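Local coordinates for uncharacterized conserved protein of COG5135 (Nostoc punctiforme, PDB 2I51) that binds flavin mononucleotide between two subunits and is probably a flavin-dependent oxidoreductase of the pyridoxamine 5'-phosphate oxidase family, its substrate not established, at residues A[16-21]-A[79-84]; A[52-57]-A[159-164]; A[71-76]-A[91-96]. One frame throughout, in Å; residues are numbered along the deposited sequence. Where two conformers were deposited one is given.

Interaction 1 (A[16-21]-A[79-84]). With FMN (flavin mononucleotide), chain P; EDO (1,2-ethanediol), chain D.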
loop_
_atom_site.group_PDB
_atom_site.type_symbol
_atom_site.label_atom_id
_atom_site.label_comp_id
_atom_site.label_asym_id
_atom_site.label_seq_id
_atom_site.Cartn_x
_atom_site.Cartn_y
_atom_site.Cartn_z
ATOM N N HIS A 16 5.182 -5.698 18.902
ATOM C CA HIS A 16 4.743 -6.105 20.206
ATOM C C HIS A 16 3.460 -5.400 20.648
ATOM O O HIS A 16 2.537 -6.023 21.187
ATOM C CB HIS A 16 5.877 -5.947 21.212
ATOM C CG HIS A 16 5.527 -6.398 22.575
ATOM N ND1 HIS A 16 5.225 -7.716 22.852
ATOM C CD2 HIS A 16 5.417 -5.715 23.736
ATOM C CE1 HIS A 16 4.929 -7.812 24.149
ATOM N NE2 HIS A 16 5.031 -6.611 24.704
ATOM N N ARG A 17 3.399 -4.090 20.451
ATOM C CA ARG A 17 2.267 -3.309 20.923
ATOM C C ARG A 17 1.053 -3.475 20.045
ATOM O O ARG A 17 -0.037 -3.049 20.433
ATOM C CB ARG A 17 2.637 -1.844 21.034
ATOM C CG ARG A 17 3.567 -1.526 22.150
ATOM C CD ARG A 17 3.803 -0.057 22.261
ATOM N NE ARG A 17 4.446 0.393 21.042
ATOM C CZ ARG A 17 4.680 1.646 20.700
ATOM N NH1 ARG A 17 4.386 2.638 21.507
ATOM N NH2 ARG A 17 5.269 1.882 19.527
ATOM N N ASN A 18 1.200 -4.138 18.917
ATOM C CA ASN A 18 0.086 -4.449 18.013
ATOM C C ASN A 18 -0.252 -5.935 17.938
ATOM O O ASN A 18 -1.021 -6.351 17.070
ATOM C CB ASN A 18 0.327 -3.870 16.609
ATOM C CG ASN A 18 0.229 -2.381 16.577
ATOM O OD1 ASN A 18 -0.807 -1.844 16.167
ATOM N ND2 ASN A 18 1.260 -1.681 16.999
ATOM N N ARG A 19 0.294 -6.743 18.843
ATOM C CA ARG A 19 0.188 -8.192 18.772
ATOM C C ARG A 19 -1.266 -8.687 18.927
ATOM O O ARG A 19 -1.510 -9.835 18.513
ATOM C CB ARG A 19 1.103 -8.832 19.805
ATOM C CG ARG A 19 0.714 -8.655 21.202
ATOM C CD ARG A 19 1.823 -9.188 22.141
ATOM N NE ARG A 19 1.450 -9.100 23.531
ATOM C CZ ARG A 19 1.397 -8.003 24.263
ATOM N NH1 ARG A 19 1.733 -6.805 23.801
ATOM N NH2 ARG A 19 1.028 -8.102 25.539
ATOM N N SER A 20 -2.164 -7.868 19.467
ATOM C CA SER A 20 -3.590 -8.273 19.647
ATOM C C SER A 20 -4.304 -8.255 18.290
ATOM O O SER A 20 -5.428 -8.770 18.188
ATOM C CB SER A 20 -4.315 -7.356 20.608
ATOM O OG SER A 20 -4.371 -6.024 20.183
ATOM N N LEU A 21 -3.704 -7.610 17.285
ATOM C CA LEU A 21 -4.323 -7.496 15.948
ATOM C C LEU A 21 -3.604 -8.379 14.965
ATOM O O LEU A 21 -2.443 -8.101 14.598
ATOM C CB LEU A 21 -4.295 -6.071 15.482
ATOM C CG LEU A 21 -4.818 -4.993 16.422
ATOM C CD1 LEU A 21 -4.570 -3.615 15.788
ATOM C CD2 LEU A 21 -6.305 -5.188 16.765
ATOM N N TRP A 79 3.714 0.203 5.829
ATOM C CA TRP A 79 3.262 -0.672 6.928
ATOM C C TRP A 79 2.667 0.200 8.024
ATOM O O TRP A 79 3.385 0.995 8.648
ATOM C CB TRP A 79 4.430 -1.436 7.426
ATOM C CG TRP A 79 4.141 -2.612 8.346
ATOM C CD1 TRP A 79 2.933 -3.073 8.809
ATOM C CD2 TRP A 79 5.138 -3.542 8.798
ATOM N NE1 TRP A 79 3.137 -4.258 9.517
ATOM C CE2 TRP A 79 4.461 -4.566 9.499
ATOM C CE3 TRP A 79 6.510 -3.653 8.603
ATOM C CZ2 TRP A 79 5.150 -5.663 10.054
ATOM C CZ3 TRP A 79 7.193 -4.675 9.205
ATOM C CH2 TRP A 79 6.506 -5.664 9.891
ATOM N N TYR A 80 1.367 0.085 8.225
ATOM C CA TYR A 80 0.653 0.859 9.206
ATOM C C TYR A 80 0.231 -0.018 10.373
ATOM O O TYR A 80 -0.335 -1.131 10.189
ATOM C CB TYR A 80 -0.593 1.581 8.593
ATOM C CG TYR A 80 -1.335 2.392 9.589
ATOM C CD1 TYR A 80 -0.734 3.512 10.155
ATOM C CD2 TYR A 80 -2.589 2.030 10.067
ATOM C CE1 TYR A 80 -1.341 4.249 11.146
ATOM C CE2 TYR A 80 -3.223 2.780 11.069
ATOM C CZ TYR A 80 -2.605 3.915 11.597
ATOM O OH TYR A 80 -3.183 4.641 12.583
ATOM N N PHE A 81 0.494 0.464 11.584
ATOM C CA PHE A 81 0.220 -0.237 12.839
ATOM C C PHE A 81 -0.921 0.463 13.541
ATOM O O PHE A 81 -0.765 1.536 14.073
ATOM C CB PHE A 81 1.475 -0.215 13.708
ATOM C CG PHE A 81 2.536 -1.161 13.245
ATOM C CD1 PHE A 81 2.552 -2.461 13.660
ATOM C CD2 PHE A 81 3.514 -0.745 12.352
ATOM C CE1 PHE A 81 3.570 -3.357 13.234
ATOM C CE2 PHE A 81 4.490 -1.604 11.892
ATOM C CZ PHE A 81 4.551 -2.901 12.353
ATOM N N PRO A 82 -2.124 -0.148 13.506
ATOM C CA PRO A 82 -3.289 0.591 13.936
ATOM C C PRO A 82 -3.448 0.895 15.401
ATOM O O PRO A 82 -4.054 1.909 15.743
ATOM C CB PRO A 82 -4.463 -0.257 13.411
ATOM C CG PRO A 82 -3.953 -1.108 12.446
ATOM C CD PRO A 82 -2.486 -1.414 12.856
ATOM N N ASN A 83 -2.867 0.081 16.280
ATOM C CA ASN A 83 -3.035 0.309 17.713
ATOM C C ASN A 83 -2.134 1.440 18.209
ATOM O O ASN A 83 -2.422 2.117 19.162
ATOM C CB ASN A 83 -2.625 -0.928 18.501
ATOM C CG ASN A 83 -3.763 -1.770 18.929
ATOM O OD1 ASN A 83 -4.920 -1.466 18.662
ATOM N ND2 ASN A 83 -3.433 -2.870 19.617
ATOM N N THR A 84 -0.981 1.596 17.581
ATOM C CA THR A 84 -0.038 2.620 17.958
ATOM C C THR A 84 0.021 3.803 17.005
ATOM O O THR A 84 0.725 4.763 17.294
ATOM C CB THR A 84 1.361 2.013 18.096
ATOM O OG1 THR A 84 1.684 1.305 16.908
ATOM C CG2 THR A 84 1.408 1.023 19.310
HETATM N N1 FMN P . -0.552 12.338 4.135
HETATM C C2 FMN P . -1.338 13.088 3.274
HETATM O O2 FMN P . -0.822 13.830 2.430
HETATM N N3 FMN P . -2.695 12.972 3.315
HETATM C C4 FMN P . -3.386 12.200 4.218
HETATM O O4 FMN P . -4.608 12.027 4.145
HETATM C C4A FMN P . -2.613 11.447 5.097
HETATM N N5 FMN P . -3.248 10.643 6.042
HETATM C C5A FMN P . -2.449 9.767 6.779
HETATM C C6 FMN P . -3.051 8.856 7.632
HETATM C C7 FMN P . -2.293 7.974 8.414
HETATM C C7M FMN P . -2.991 6.899 9.231
HETATM C C8 FMN P . -0.910 8.015 8.334
HETATM C C8M FMN P . -0.064 6.914 8.986
HETATM C C9 FMN P . -0.304 8.942 7.515
HETATM C C9A FMN P . -1.051 9.838 6.722
HETATM N N10 FMN P . -0.431 10.793 5.901
HETATM C C10 FMN P . -1.207 11.543 5.017
HETATM C "C1'" FMN P . 1.048 10.998 5.863
HETATM C "C2'" FMN P . 1.616 10.217 4.698
HETATM O "O2'" FMN P . 1.568 8.781 4.941
HETATM C "C3'" FMN P . 3.051 10.664 4.365
HETATM O "O3'" FMN P . 3.878 10.576 5.541
HETATM C "C4'" FMN P . 3.018 12.114 3.916
HETATM O "O4'" FMN P . 1.918 12.429 3.061
HETATM C "C5'" FMN P . 4.289 12.354 3.132
HETATM O "O5'" FMN P . 4.328 11.539 1.988
HETATM P P FMN P . 5.221 11.848 0.713
HETATM O O1P FMN P . 4.592 12.999 -0.030
HETATM O O2P FMN P . 6.555 12.259 1.332
HETATM O O3P FMN P . 5.299 10.604 -0.088
HETATM C C1 EDO D . -2.064 0.841 22.242
HETATM O O1 EDO D . -1.108 1.902 22.142
HETATM C C2 EDO D . -1.388 -0.434 22.713
HETATM O O2 EDO D . -0.134 -0.088 23.290
#

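Interaction 2 (A[52-57]-A[159-164]). With EDO (1,2-ethanediol), chain H.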
loop_
_atom_site.group_PDB
_atom_site.type_symbol
_atom_site.label_atom_id
_atom_site.label_comp_id
_atom_site.label_asym_id
_atom_site.label_seq_id
_atom_site.Cartn_x
_atom_site.Cartn_y
_atom_site.Cartn_z
ATOM N N THR A 52 20.098 -11.247 9.412
ATOM C CA THR A 52 20.054 -10.165 8.456
ATOM C C THR A 52 18.972 -9.175 8.890
ATOM O O THR A 52 18.207 -9.444 9.837
ATOM C CB THR A 52 19.662 -10.624 7.053
ATOM O OG1 THR A 52 18.266 -10.835 6.983
ATOM C CG2 THR A 52 20.421 -11.948 6.618
ATOM N N ASN A 53 18.908 -8.062 8.162
ATOM C CA ASN A 53 17.836 -7.063 8.276
ATOM C C ASN A 53 16.814 -7.165 7.120
ATOM O O ASN A 53 15.980 -6.259 6.906
ATOM C CB ASN A 53 18.422 -5.656 8.341
ATOM C CG ASN A 53 19.249 -5.439 9.566
ATOM O OD1 ASN A 53 18.750 -5.510 10.684
ATOM N ND2 ASN A 53 20.569 -5.247 9.375
ATOM N N GLN A 54 16.805 -8.293 6.426
ATOM C CA GLN A 54 15.844 -8.533 5.348
ATOM C C GLN A 54 14.528 -9.036 5.864
ATOM O O GLN A 54 14.449 -9.906 6.715
ATOM C CB GLN A 54 16.396 -9.497 4.335
ATOM C CG GLN A 54 17.683 -8.967 3.741
ATOM C CD GLN A 54 17.906 -9.403 2.299
ATOM O OE1 GLN A 54 17.074 -9.163 1.459
ATOM N NE2 GLN A 54 19.078 -9.923 2.003
ATOM N N LEU A 55 13.457 -8.501 5.302
ATOM C CA LEU A 55 12.088 -8.985 5.605
ATOM C C LEU A 55 11.679 -10.095 4.647
ATOM O O LEU A 55 11.970 -9.988 3.435
ATOM C CB LEU A 55 11.079 -7.833 5.435
ATOM C CG LEU A 55 11.208 -6.645 6.382
ATOM C CD1 LEU A 55 12.410 -5.688 6.061
ATOM C CD2 LEU A 55 9.897 -5.851 6.266
ATOM N N ARG A 56 10.999 -11.110 5.183
ATOM C CA ARG A 56 10.524 -12.285 4.438
ATOM C C ARG A 56 9.061 -12.202 4.110
ATOM O O ARG A 56 8.220 -11.872 4.960
ATOM C CB ARG A 56 10.729 -13.576 5.261
ATOM C CG ARG A 56 12.094 -13.856 5.663
ATOM C CD ARG A 56 12.218 -15.294 6.192
ATOM N NE ARG A 56 11.335 -15.556 7.315
ATOM C CZ ARG A 56 11.142 -16.745 7.875
ATOM N NH1 ARG A 56 11.810 -17.844 7.467
ATOM N NH2 ARG A 56 10.252 -16.862 8.852
ATOM N N PHE A 57 8.743 -12.576 2.853
ATOM C CA PHE A 57 7.387 -12.763 2.384
ATOM C C PHE A 57 7.403 -14.008 1.479
ATOM O O PHE A 57 8.488 -14.459 1.059
ATOM C CB PHE A 57 6.962 -11.573 1.538
ATOM C CG PHE A 57 7.182 -10.259 2.216
ATOM C CD1 PHE A 57 6.231 -9.766 3.056
ATOM C CD2 PHE A 57 8.333 -9.560 2.024
ATOM C CE1 PHE A 57 6.441 -8.572 3.719
ATOM C CE2 PHE A 57 8.553 -8.345 2.638
ATOM C CZ PHE A 57 7.576 -7.865 3.510
ATOM N N LEU A 159 12.473 -11.589 -0.452
ATOM C CA LEU A 159 13.180 -10.796 0.569
ATOM C C LEU A 159 13.210 -9.339 0.165
ATOM O O LEU A 159 13.503 -9.045 -1.003
ATOM C CB LEU A 159 14.591 -11.278 0.696
ATOM C CG LEU A 159 14.750 -12.728 1.105
ATOM C CD1 LEU A 159 16.280 -13.101 1.027
ATOM C CD2 LEU A 159 14.160 -13.085 2.481
ATOM N N LEU A 160 13.011 -8.447 1.126
ATOM C CA LEU A 160 13.266 -7.027 0.978
ATOM C C LEU A 160 14.412 -6.615 1.886
ATOM O O LEU A 160 14.395 -6.890 3.094
ATOM C CB LEU A 160 12.009 -6.231 1.331
ATOM C CG LEU A 160 12.254 -4.712 1.307
ATOM C CD1 LEU A 160 12.399 -4.249 -0.080
ATOM C CD2 LEU A 160 11.029 -4.028 2.000
ATOM N N ASP A 161 15.406 -5.958 1.291
ATOM C CA ASP A 161 16.558 -5.401 2.025
ATOM C C ASP A 161 16.447 -3.883 2.066
ATOM O O ASP A 161 16.813 -3.228 1.080
ATOM C CB ASP A 161 17.875 -5.774 1.360
ATOM C CG ASP A 161 19.098 -5.418 2.246
ATOM O OD1 ASP A 161 18.982 -5.397 3.508
ATOM O OD2 ASP A 161 20.186 -5.296 1.659
ATOM N N PRO A 162 15.904 -3.331 3.170
ATOM C CA PRO A 162 15.727 -1.881 3.170
ATOM C C PRO A 162 17.021 -1.079 3.111
ATOM O O PRO A 162 17.978 -1.400 3.801
ATOM C CB PRO A 162 15.024 -1.616 4.499
ATOM C CG PRO A 162 14.364 -2.900 4.865
ATOM C CD PRO A 162 15.372 -3.927 4.415
ATOM N N VAL A 163 17.010 -0.065 2.259
ATOM C CA VAL A 163 18.082 0.914 2.341
ATOM C C VAL A 163 17.608 2.290 2.770
ATOM O O VAL A 163 18.426 3.129 3.108
ATOM C CB VAL A 163 18.908 0.989 1.046
ATOM C CG1 VAL A 163 19.473 -0.360 0.705
ATOM C CG2 VAL A 163 18.080 1.550 -0.095
ATOM N N GLN A 164 16.299 2.505 2.842
ATOM C CA GLN A 164 15.765 3.735 3.366
ATOM C C GLN A 164 14.503 3.401 4.128
ATOM O O GLN A 164 13.671 2.626 3.630
ATOM C CB GLN A 164 15.447 4.766 2.276
ATOM C CG GLN A 164 15.090 6.149 2.829
ATOM C CD GLN A 164 15.258 7.299 1.860
ATOM O OE1 GLN A 164 14.315 8.042 1.602
ATOM N NE2 GLN A 164 16.466 7.477 1.357
HETATM C C1 EDO H . 23.960 -4.256 5.861
HETATM O O1 EDO H . 24.009 -4.801 4.533
HETATM C C2 EDO H . 23.576 -5.333 6.862
HETATM O O2 EDO H . 22.168 -5.595 6.804
HETATM O O HOH W 1 20.522 -7.217 5.851
#

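Interaction 3 (A[71-76]-A[91-96]). With EDO (1,2-ethanediol), chain L; EDO (1,2-ethanediol), chain G; EDO (1,2-ethanediol), chain O.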
loop_
_atom_site.group_PDB
_atom_site.type_symbol
_atom_site.label_atom_id
_atom_site.label_comp_id
_atom_site.label_asym_id
_atom_site.label_seq_id
_atom_site.Cartn_x
_atom_site.Cartn_y
_atom_site.Cartn_z
ATOM N N GLN A 71 11.859 -7.749 -13.439
ATOM C CA GLN A 71 12.271 -6.631 -14.286
ATOM C C GLN A 71 12.734 -5.395 -13.509
ATOM O O GLN A 71 13.598 -4.669 -13.983
ATOM C CB GLN A 71 11.176 -6.256 -15.290
ATOM C CG GLN A 71 10.804 -7.408 -16.207
ATOM C CD GLN A 71 10.001 -6.977 -17.433
ATOM O OE1 GLN A 71 10.307 -5.969 -18.072
ATOM N NE2 GLN A 71 8.972 -7.756 -17.766
ATOM N N GLN A 72 12.178 -5.156 -12.316
ATOM C CA GLN A 72 12.582 -4.016 -11.494
ATOM C C GLN A 72 12.466 -4.444 -10.038
ATOM O O GLN A 72 11.387 -4.409 -9.459
ATOM C CB GLN A 72 11.725 -2.803 -11.808
ATOM C CG GLN A 72 11.752 -1.607 -10.825
ATOM C CD GLN A 72 13.083 -0.980 -10.622
ATOM O OE1 GLN A 72 13.967 -1.551 -9.998
ATOM N NE2 GLN A 72 13.244 0.236 -11.146
ATOM N N PRO A 73 13.576 -4.898 -9.471
ATOM C CA PRO A 73 13.516 -5.418 -8.115
ATOM C C PRO A 73 13.301 -4.304 -7.008
ATOM O O PRO A 73 13.141 -4.591 -5.858
ATOM C CB PRO A 73 14.803 -6.284 -8.035
ATOM C CG PRO A 73 15.744 -5.708 -9.022
ATOM C CD PRO A 73 14.904 -5.054 -10.101
ATOM N N TRP A 74 13.321 -3.026 -7.331
ATOM C CA TRP A 74 13.202 -2.065 -6.234
ATOM C C TRP A 74 11.730 -1.892 -5.814
ATOM O O TRP A 74 10.886 -1.673 -6.689
ATOM C CB TRP A 74 13.758 -0.784 -6.686
ATOM C CG TRP A 74 13.798 0.177 -5.577
ATOM C CD1 TRP A 74 12.762 0.924 -5.111
ATOM C CD2 TRP A 74 14.929 0.510 -4.787
ATOM N NE1 TRP A 74 13.169 1.694 -4.079
ATOM C CE2 TRP A 74 14.518 1.497 -3.880
ATOM C CE3 TRP A 74 16.265 0.079 -4.764
ATOM C CZ2 TRP A 74 15.384 2.067 -2.949
ATOM C CZ3 TRP A 74 17.125 0.660 -3.836
ATOM C CH2 TRP A 74 16.693 1.641 -2.966
ATOM N N ALA A 75 11.438 -2.008 -4.509
ATOM C CA ALA A 75 10.048 -1.902 -4.014
ATOM C C ALA A 75 10.000 -0.944 -2.824
ATOM O O ALA A 75 11.035 -0.653 -2.217
ATOM C CB ALA A 75 9.495 -3.240 -3.639
ATOM N N GLU A 76 8.792 -0.491 -2.488
ATOM C CA GLU A 76 8.617 0.258 -1.275
ATOM C C GLU A 76 7.407 -0.296 -0.536
ATOM O O GLU A 76 6.300 -0.406 -1.112
ATOM C CB GLU A 76 8.366 1.738 -1.551
ATOM C CG GLU A 76 8.342 2.562 -0.251
ATOM C CD GLU A 76 8.525 4.052 -0.510
ATOM O OE1 GLU A 76 9.616 4.461 -1.038
ATOM O OE2 GLU A 76 7.626 4.854 -0.207
ATOM N N ALA A 91 12.085 1.174 1.704
ATOM C CA ALA A 91 12.398 1.047 0.291
ATOM C C ALA A 91 13.709 0.324 0.130
ATOM O O ALA A 91 14.633 0.567 0.880
ATOM C CB ALA A 91 12.517 2.383 -0.325
ATOM N N GLY A 92 13.788 -0.570 -0.847
ATOM C CA GLY A 92 15.034 -1.255 -1.125
ATOM C C GLY A 92 14.842 -2.352 -2.142
ATOM O O GLY A 92 13.819 -2.428 -2.817
ATOM N N ASP A 93 15.896 -3.141 -2.304
ATOM C CA ASP A 93 15.884 -4.144 -3.354
ATOM C C ASP A 93 15.271 -5.445 -2.882
ATOM O O ASP A 93 15.419 -5.872 -1.744
ATOM C CB ASP A 93 17.269 -4.413 -3.898
ATOM C CG ASP A 93 17.710 -3.368 -4.889
ATOM O OD1 ASP A 93 16.998 -3.093 -5.896
ATOM O OD2 ASP A 93 18.778 -2.829 -4.638
ATOM N N LEU A 94 14.502 -6.020 -3.788
ATOM C CA LEU A 94 13.912 -7.313 -3.621
ATOM C C LEU A 94 14.790 -8.413 -4.169
ATOM O O LEU A 94 15.426 -8.266 -5.172
ATOM C CB LEU A 94 12.559 -7.396 -4.325
ATOM C CG LEU A 94 11.467 -6.475 -3.736
ATOM C CD1 LEU A 94 10.223 -6.398 -4.668
ATOM C CD2 LEU A 94 11.078 -6.882 -2.326
ATOM N N THR A 95 14.742 -9.565 -3.529
ATOM C CA THR A 95 15.303 -10.807 -4.057
ATOM C C THR A 95 14.171 -11.841 -4.130
ATOM O O THR A 95 13.521 -12.083 -3.127
ATOM C CB THR A 95 16.410 -11.342 -3.140
ATOM O OG1 THR A 95 17.431 -10.356 -2.915
ATOM C CG2 THR A 95 17.094 -12.578 -3.747
ATOM N N LEU A 96 13.940 -12.427 -5.283
ATOM C CA LEU A 96 12.899 -13.408 -5.480
ATOM C C LEU A 96 13.588 -14.755 -5.669
ATOM O O LEU A 96 14.358 -14.940 -6.615
ATOM C CB LEU A 96 12.076 -13.056 -6.720
ATOM C CG LEU A 96 10.790 -13.835 -6.977
ATOM C CD1 LEU A 96 9.705 -13.641 -5.908
ATOM C CD2 LEU A 96 10.227 -13.465 -8.361
HETATM C C1 EDO L . 15.096 -10.300 -7.974
HETATM O O1 EDO L . 16.260 -9.529 -8.294
HETATM C C2 EDO L . 15.548 -11.728 -7.749
HETATM O O2 EDO L . 16.400 -11.890 -6.648
HETATM C C1 EDO G . 11.444 6.659 2.448
HETATM O O1 EDO G . 10.044 6.681 2.138
HETATM C C2 EDO G . 11.603 5.228 2.905
HETATM O O2 EDO G . 10.942 4.407 1.964
HETATM C C1 EDO O . 11.995 7.820 -1.312
HETATM O O1 EDO O . 11.987 6.381 -1.276
HETATM C C2 EDO O . 10.565 8.210 -1.595
HETATM O O2 EDO O . 9.841 6.966 -1.582
HETATM O O HOH W 2 16.516 -2.042 -9.053
#

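Interaction 1 (A[16-21]-A[79-84])
The side-chain amide of N18, the first residue past the helix 8-17, plugs into the turn that follows the strand 74-81 and is the tight part of this contact. Its OD1 takes the backbone N of N83 in the carbonyl plane at 2.8 Å, while its ND2 gives a nearly straight bond to T84 OG1 (3.0 Å, 164°) that lies in the amide plane. A14 O also accepts from ND2, so three bonds fix the rotation of this buried amide. F81 backs it, with its CB 3.6 Å from N18 ND2 and the ring edge turned to N18 CB. Beside this, T84 CG2 sits 3.5 Å above the centre of the R17 guanidinium plane; E86 OE2 forms a salt bridge with R17 NH2 and a hydrogen bond with T84 OG1.

The outer side is looser. The exposed amide of N83 reaches R17 O with ND2 through a long, weak bond of 3.5 Å, and its OD1 lies against L21 CD1 (3.6 Å). L21 and P82 touch lightly and both pack on Y23 of the second subunit. N18 thus joins the helix end to the 74-81/86-97 hairpin turn at the rim of an FMN-binding split barrel, whose Y80 reaches the interface flavin.

Interaction 2 (A[52-57]-A[159-164])
Two backbone hydrogen bonds join L55 and L160 as an antiparallel hydrogen-bonded pair: L55 N to L160 O at 2.9 Å and L160 N to L55 O at 3.0 Å, both donors lying in the plane of the carbonyl they meet. Each carbonyl also receives a CA-H, L160 O from Q54 and L55 O from L159. Side chains then sort to two faces. On one, L55 CD1 crosses obliquely to P162 CG at 3.6 Å, and L160 CB comes to the edge of the F57 ring near its plane; I77 of the strand 74-81 packs against both leucines. On the other, R56 and L159 run side by side in the same direction, with R56 CG touching L159 CD2 at 3.9 Å. Q54 bends at chi2 (-149°) and lays its amide across the strand, so that OE1 rests 3.3 Å from L159 CB and 3.5 Å from D161 CB.

Farther out, polar groups hold the ends. The R56 guanidinium is drawn to R46 O and E116, and D161 OD2 pairs with R182. T52 OG1 accepts from Q54 N at 3.0 Å, an ST turn that leads into the strand. One water accepts from N53 N and donates weakly to D161 OD1, and R8 binds N53 OD1. Beyond P162, at a classic β bulge with V163 and Q164 facing A91, the strand 155-169 turns a corner. Backbone bonding and apolar packing therefore carry the pairing, whereas the charged tips are spent on neighbouring elements; N53 O, buried against P162 CD, finds no polar partner.

Interaction 3 (A[71-76]-A[91-96])
The indole of W74 lies flat over the backbone of G92. With CG anti to its own backbone N (chi1 -174°), the ring folds across the neighbouring strand, and G92 CA stands 3.7 Å from the centroid of the six-membered ring, 6° off its normal: a CH-pi contact over the face. D93 comes to the edge instead, its carboxylate plane almost perpendicular to the ring (88°) and OD1 3.4 Å from W74 CE3. The A91 methyl approaches obliquely near NE1. R37 of the second subunit adds a cation-pi contact, so the tryptophan joins the hairpin to the dimer interface.

This is the antiparallel β-hairpin of strands 74-81 and 86-97 in the split barrel. A75 and G92 form its hydrogen-bonded pair, each donor lying nearly along the C=O axis of its acceptor, with A75 N to G92 O at 3.0 Å. W74–D93 and E76–A91 are the non-hydrogen-bonded pairs on either side. Where the strand begins, L94 N reaches P73 O at 2.9 Å from above the carbonyl plane.

On the face opposite the indole, L94 turns CD1 onto the A75 methyl, a tight 3.4 Å between carbons. E76 extends on the face of W74 and D93, with OE1 3.6 Å from A91 CB; its OE2 is held by R89 and by the backbone N of N40 of the second subunit.

From the N terminus, the end of the helix 8-17 enters interaction 1 and closes a loop of 57 residues with 79-84, a loop that includes the strand 55-60 and the helix 64-71. Within that span 52-57 starts interaction 2, which closes only at 159-164, so interactions 1 and 2 cross. Segment 71-76 opens interaction 3 shortly before 79-84 completes interaction 1; these two cross as well and share the strand 74-81. Interaction 3, a short hairpin, falls wholly within the long span of interaction 2. There the strands 86-97 and 155-169 adjoin, V163 N meeting A91 O at 2.8 Å. W79 packing on L55 links interactions 1 and 2 within the barrel; interaction 1 itself joins the helix end to the 74-81 hairpin.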